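TPR repeat-containing protein (Cytophaga hutchinsonii, PDB 3U4T) is of unknown function but, as a helical protein with tetratricopeptide repeats, probably offers a scaffold for binding other proteins or peptides. Local coordinates at residues K66-A69 with T70-K73; Y38-N41 with R42-V45. The protein carries 1 engineered substitution. All coordinates share one frame; numbering follows the deposited sequence.

Overall arrangement
Both contacts are local, each within eight consecutive residues near one end of this elongated helical chain. Contact 2 leads into helix 40-49 and includes its first turn; it is partly buried between helices 6-14, 19-31 and 53-64. Contact 1 is a surface turn in the loop from helix 53-64 to helix 74-86. Its bonds centre on the two oxygens of one asparagine. Contact 2 instead joins helical backbone bonds to two arginines, one gripping a carbonyl and the other lying against a tyrosine. The two places touch: Lys71 packs on Tyr38, and Lys66 on Tyr40. Asp76, at the start of helix 74-86, bonds to both Asn41 and Lys73.

Contact 1. Residues K66-A69 with T70-K73; sequences KVNA and TKAK
Asn68 OD1 is gripped twice by Thr70. The backbone N of Thr70 lies 2.8 Å from Asn68 OD1 and in the plane of the side-chain carbonyl. Thr70 OG1 donates to the same oxygen, Asn68 OD1, at 2.7 Å, but from above that plane. The first bond closes an Asx turn. It is reached because Asn68 CG stands anti to the backbone N (chi1 175°). On Thr70, the hydroxyl sits between its own N and carbonyl carbon (chi1 62°), which turns it back to the asparagine. With two bonds on one oxygen, the amide is probably held against rotation.

The backbone oxygen of Asn68 is also shared. Lys71 N reaches Asn68 O at 2.6 Å, and Ala72 N reaches Asn68 O at 3.2 Å. The two donors come from opposite faces of the carbonyl plane. The first of these bonds makes a type I beta turn with Ala69 and Thr70 at its corners. The Asx turn overlaps it. Together they reverse the chain in the loop between helix 53-64 and helix 74-86 of this TPR-family protein. Lys73 follows as the N-cap of helix 74-86, and its N hydrogen-bonds to Asp76 OD2.

Apolar contact is lighter. Lys71 CG lies 3.7 Å from Asn68 CB, the two side chains crossing at a slant. The lysine also packs on Tyr38. Val67 CG1 lies 4.5 Å from CB of Ala72, a buried residue. The other methyl, Val67 CG2, approaches Ala72 N at 4.1 Å.

Contact 2. Residues Y38-N41 with R42-V45; sequences YIYN and RRAV
Arg42 CG stands beside its backbone N, anti to the carbonyl carbon; the chain then runs extended to NE, and the turn at chi4 (64°) brings NH1 to the carbonyl of Tyr38. The segment enters helix 40-49, within a tetratricopeptide repeat region. Arg42 NH1 donates to Tyr38 O at 2.8 Å, in the carbonyl plane and on a lone pair. The bond is not straight: the N-H points somewhat aside from the oxygen (138°). The same NH1 comes 3.3 Å from Tyr38 CB. The Tyr38 ring and the guanidinium are nearly perpendicular. Replacing Arg42 with alanine would probably leave Tyr38 O without this donor and open a gap beside Tyr38 CB. Arg42 also packs on Phe7 and Phe26.

Further along the chain, ordinary helical bonds take over. Arg43 N bonds to Ile39 O at 3.0 Å, and Ala44 N to Tyr40 O at 2.9 Å. The bond from Val45 N to Asn41 O is weak.

Asn41 lies alongside Arg42, but its ND2 hydrogen-bonds to Asp76 OD1, in helix 74-86. Arg43 is buried against helix 19-31; its NH2 makes a salt bridge with Glu30 and its NE another with Asp59. Its chain bends at chi3 and runs beside Tyr40, pointing the same way. Their planes are 85° apart, with Tyr40 CD1 over one face of the guanidinium. Arg43 NH2 meets the edge of the ring, 3.9 Å from Tyr40 CE1.

Contact 1. Residues K66-A69 with T70-K73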
ATOM      1  N   LYS A  66     -23.763 -18.576 -12.542  1.00 33.01           N
ATOM      2  CA  LYS A  66     -25.115 -18.081 -12.819  1.00 36.70           C
ATOM      3  C   LYS A  66     -25.182 -16.795 -13.633  1.00 32.60           C
ATOM      4  O   LYS A  66     -26.147 -16.572 -14.357  1.00 30.36           O
ATOM      5  CB  LYS A  66     -25.871 -17.849 -11.507  1.00 35.13           C
ATOM      6  CG  LYS A  66     -26.461 -19.094 -10.874  1.00 34.80           C
ATOM      7  CD  LYS A  66     -26.994 -18.785  -9.490  1.00 34.35           C
ATOM      8  CE  LYS A  66     -28.160 -19.688  -9.130  1.00 45.97           C
ATOM      9  NZ  LYS A  66     -27.849 -21.137  -9.285  1.00 49.85           N
ATOM     10  N   VAL A  67     -24.171 -15.938 -13.506  1.00 32.21           N
ATOM     11  CA  VAL A  67     -24.178 -14.673 -14.230  1.00 31.03           C
ATOM     12  C   VAL A  67     -23.974 -14.842 -15.718  1.00 30.39           C
ATOM     13  O   VAL A  67     -23.317 -15.772 -16.177  1.00 29.34           O
ATOM     14  CB  VAL A  67     -23.088 -13.705 -13.731  1.00 32.88           C
ATOM     15  CG1 VAL A  67     -21.710 -14.203 -14.150  1.00 31.65           C
ATOM     16  CG2 VAL A  67     -23.340 -12.298 -14.304  1.00 27.24           C
ATOM     17  N   ASN A  68     -24.554 -13.919 -16.464  1.00 27.82           N
ATOM     18  CA  ASN A  68     -24.444 -13.887 -17.909  1.00 27.05           C
ATOM     19  C   ASN A  68     -23.115 -13.195 -18.284  1.00 37.36           C
ATOM     20  O   ASN A  68     -22.901 -12.010 -17.997  1.00 37.22           O
ATOM     21  CB  ASN A  68     -25.628 -13.111 -18.485  1.00 25.07           C
ATOM     22  CG  ASN A  68     -25.529 -12.920 -19.984  1.00 46.66           C
ATOM     23  OD1 ASN A  68     -24.527 -12.420 -20.500  1.00 39.77           O
ATOM     24  ND2 ASN A  68     -26.577 -13.310 -20.694  1.00 52.06           N
ATOM     25  N   ALA A  69     -22.234 -13.952 -18.931  1.00 29.51           N
ATOM     26  CA  ALA A  69     -20.916 -13.479 -19.351  1.00 37.54           C
ATOM     27  C   ALA A  69     -20.828 -12.050 -19.872  1.00 33.79           C
ATOM     28  O   ALA A  69     -19.832 -11.380 -19.649  1.00 38.60           O
ATOM     29  CB  ALA A  69     -20.336 -14.429 -20.401  1.00 32.83           C
ATOM     30  N   THR A  70     -21.842 -11.578 -20.587  1.00 22.06           N
ATOM     31  CA  THR A  70     -21.778 -10.214 -21.105  1.00 38.03           C
ATOM     32  C   THR A  70     -22.140  -9.180 -20.050  1.00 43.39           C
ATOM     33  O   THR A  70     -21.899  -7.990 -20.234  1.00 45.07           O
ATOM     34  CB  THR A  70     -22.693 -10.020 -22.351  1.00 32.08           C
ATOM     35  OG1 THR A  70     -24.067 -10.257 -22.013  1.00 29.14           O
ATOM     36  CG2 THR A  70     -22.281 -10.968 -23.450  1.00 35.17           C
ATOM     37  N   LYS A  71     -22.700  -9.647 -18.937  1.00 34.38           N
ATOM     38  CA  LYS A  71     -23.106  -8.762 -17.848  1.00 30.37           C
ATOM     39  C   LYS A  71     -22.020  -8.611 -16.798  1.00 39.78           C
ATOM     40  O   LYS A  71     -21.889  -7.547 -16.198  1.00 37.43           O
ATOM     41  CB  LYS A  71     -24.378  -9.283 -17.173  1.00 25.94           C
ATOM     42  CG  LYS A  71     -25.558  -9.477 -18.113  1.00 45.05           C
ATOM     43  CD  LYS A  71     -26.029  -8.186 -18.758  1.00 44.23           C
ATOM     44  CE  LYS A  71     -27.157  -8.505 -19.727  1.00 54.24           C
ATOM     45  NZ  LYS A  71     -28.147  -9.421 -19.078  1.00 52.42           N
ATOM     46  N   ALA A  72     -21.248  -9.670 -16.568  1.00 37.58           N
ATOM     47  CA  ALA A  72     -20.169  -9.633 -15.574  1.00 38.68           C
ATOM     48  C   ALA A  72     -19.374  -8.336 -15.672  1.00 41.25           C
ATOM     49  O   ALA A  72     -19.123  -7.833 -16.760  1.00 40.23           O
ATOM     50  CB  ALA A  72     -19.246 -10.808 -15.764  1.00 32.74           C
ATOM     51  N   LYS A  73     -18.969  -7.794 -14.533  1.00 31.57           N
ATOM     52  CA  LYS A  73     -18.218  -6.544 -14.539  1.00 36.25           C
ATOM     53  C   LYS A  73     -16.769  -6.710 -14.110  1.00 38.68           C
ATOM     54  O   LYS A  73     -16.360  -7.750 -13.618  1.00 43.74           O
ATOM     55  CB  LYS A  73     -18.892  -5.525 -13.621  1.00 30.11           C
ATOM     56  CG  LYS A  73     -20.305  -5.166 -14.008  1.00 53.35           C
ATOM     57  CD  LYS A  73     -20.321  -4.149 -15.129  1.00 58.21           C
ATOM     58  CE  LYS A  73     -21.480  -3.184 -14.945  1.00 67.22           C
ATOM     59  NZ  LYS A  73     -21.103  -1.795 -15.334  1.00 69.02           N
TER

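Contact 2. Residues Y38-N41 with R42-V45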
ATOM      1  N   TYR A  38     -27.227 -11.683  -9.071  1.00 38.81           N
ATOM      2  CA  TYR A  38     -26.717 -10.491  -8.394  1.00 34.44           C
ATOM      3  C   TYR A  38     -26.811 -10.420  -6.889  1.00 37.31           C
ATOM      4  O   TYR A  38     -26.433  -9.407  -6.307  1.00 26.98           O
ATOM      5  CB  TYR A  38     -27.350  -9.243  -9.009  1.00 36.41           C
ATOM      6  CG  TYR A  38     -27.089  -9.167 -10.491  1.00 37.14           C
ATOM      7  CD1 TYR A  38     -25.788  -9.119 -10.979  1.00 32.51           C
ATOM      8  CD2 TYR A  38     -28.141  -9.207 -11.413  1.00 41.09           C
ATOM      9  CE1 TYR A  38     -25.531  -9.118 -12.359  1.00 46.21           C
ATOM     10  CE2 TYR A  38     -27.899  -9.204 -12.789  1.00 43.51           C
ATOM     11  CZ  TYR A  38     -26.595  -9.159 -13.254  1.00 42.81           C
ATOM     12  OH  TYR A  38     -26.359  -9.151 -14.608  1.00 43.88           O
ATOM     13  N   ILE A  39     -27.322 -11.464  -6.245  1.00 42.99           N
ATOM     14  CA  ILE A  39     -27.363 -11.442  -4.795  1.00 49.80           C
ATOM     15  C   ILE A  39     -26.060 -12.093  -4.349  1.00 48.22           C
ATOM     16  O   ILE A  39     -25.527 -11.787  -3.289  1.00 50.45           O
ATOM     17  CB  ILE A  39     -28.573 -12.238  -4.205  1.00 58.11           C
ATOM     18  CG1 ILE A  39     -28.399 -13.749  -4.405  1.00 45.11           C
ATOM     19  CG2 ILE A  39     -29.855 -11.756  -4.840  1.00 57.40           C
ATOM     20  CD1 ILE A  39     -29.464 -14.578  -3.697  1.00 38.38           C
ATOM     21  N   TYR A  40     -25.527 -12.961  -5.200  1.00 43.20           N
ATOM     22  CA  TYR A  40     -24.313 -13.695  -4.896  1.00 38.83           C
ATOM     23  C   TYR A  40     -23.016 -12.898  -4.969  1.00 33.04           C
ATOM     24  O   TYR A  40     -22.164 -13.045  -4.091  1.00 27.53           O
ATOM     25  CB  TYR A  40     -24.248 -14.941  -5.783  1.00 42.79           C
ATOM     26  CG  TYR A  40     -25.416 -15.874  -5.528  1.00 50.71           C
ATOM     27  CD1 TYR A  40     -25.458 -16.669  -4.384  1.00 51.40           C
ATOM     28  CD2 TYR A  40     -26.504 -15.915  -6.395  1.00 44.49           C
ATOM     29  CE1 TYR A  40     -26.556 -17.485  -4.104  1.00 52.88           C
ATOM     30  CE2 TYR A  40     -27.615 -16.728  -6.126  1.00 60.10           C
ATOM     31  CZ  TYR A  40     -27.632 -17.512  -4.978  1.00 58.56           C
ATOM     32  OH  TYR A  40     -28.714 -18.330  -4.713  1.00 61.59           O
ATOM     33  N   ASN A  41     -22.843 -12.049  -5.976  1.00 25.32           N
ATOM     34  CA  ASN A  41     -21.592 -11.296  -6.033  1.00 30.07           C
ATOM     35  C   ASN A  41     -21.539 -10.257  -4.921  1.00 33.70           C
ATOM     36  O   ASN A  41     -20.461  -9.870  -4.482  1.00 39.42           O
ATOM     37  CB  ASN A  41     -21.390 -10.633  -7.406  1.00 29.10           C
ATOM     38  CG  ASN A  41     -22.436  -9.577  -7.719  1.00 42.66           C
ATOM     39  OD1 ASN A  41     -23.593  -9.692  -7.325  1.00 52.54           O
ATOM     40  ND2 ASN A  41     -22.037  -8.560  -8.460  1.00 36.30           N
ATOM     41  N   ARG A  42     -22.704  -9.824  -4.453  1.00 30.66           N
ATOM     42  CA  ARG A  42     -22.780  -8.834  -3.387  1.00 38.16           C
ATOM     43  C   ARG A  42     -22.570  -9.497  -2.033  1.00 23.45           C
ATOM     44  O   ARG A  42     -21.887  -8.953  -1.164  1.00 30.37           O
ATOM     45  CB  ARG A  42     -24.134  -8.120  -3.427  1.00 42.72           C
ATOM     46  CG  ARG A  42     -24.284  -7.178  -4.615  1.00 44.32           C
ATOM     47  CD  ARG A  42     -25.629  -6.460  -4.609  1.00 42.64           C
ATOM     48  NE  ARG A  42     -25.721  -5.462  -5.674  1.00 43.82           N
ATOM     49  CZ  ARG A  42     -25.694  -5.737  -6.975  1.00 51.05           C
ATOM     50  NH1 ARG A  42     -25.578  -6.991  -7.395  1.00 49.80           N
ATOM     51  NH2 ARG A  42     -25.779  -4.752  -7.857  1.00 50.41           N
ATOM     52  N   ARG A  43     -23.147 -10.683  -1.861  1.00 32.60           N
ATOM     53  CA  ARG A  43     -22.998 -11.393  -0.602  1.00 52.24           C
ATOM     54  C   ARG A  43     -21.545 -11.822  -0.503  1.00 54.17           C
ATOM     55  O   ARG A  43     -20.960 -11.827   0.577  1.00 55.00           O
ATOM     56  CB  ARG A  43     -23.922 -12.614  -0.558  1.00 51.22           C
ATOM     57  CG  ARG A  43     -24.165 -13.164   0.847  1.00 53.33           C
ATOM     58  CD  ARG A  43     -25.318 -14.168   0.865  1.00 54.69           C
ATOM     59  NE  ARG A  43     -24.967 -15.446   0.250  1.00 52.89           N
ATOM     60  CZ  ARG A  43     -25.810 -16.466   0.108  1.00 55.08           C
ATOM     61  NH1 ARG A  43     -27.067 -16.365   0.531  1.00 62.18           N
ATOM     62  NH2 ARG A  43     -25.392 -17.600  -0.431  1.00 48.88           N
ATOM     63  N   ALA A  44     -20.956 -12.169  -1.642  1.00 52.78           N
ATOM     64  CA  ALA A  44     -19.562 -12.588  -1.665  1.00 47.79           C
ATOM     65  C   ALA A  44     -18.693 -11.469  -1.092  1.00 41.03           C
ATOM     66  O   ALA A  44     -17.856 -11.711  -0.224  1.00 40.84           O
ATOM     67  CB  ALA A  44     -19.137 -12.915  -3.083  1.00 40.41           C
ATOM     68  N   VAL A  45     -18.895 -10.247  -1.576  1.00 35.98           N
ATOM     69  CA  VAL A  45     -18.139  -9.096  -1.087  1.00 31.31           C
ATOM     70  C   VAL A  45     -18.420  -8.873   0.401  1.00 43.45           C
ATOM     71  O   VAL A  45     -17.500  -8.619   1.176  1.00 42.40           O
ATOM     72  CB  VAL A  45     -18.500  -7.811  -1.845  1.00 33.68           C
ATOM     73  CG1 VAL A  45     -17.862  -6.615  -1.156  1.00 25.79           C
ATOM     74  CG2 VAL A  45     -18.022  -7.905  -3.279  1.00 46.88           C
TER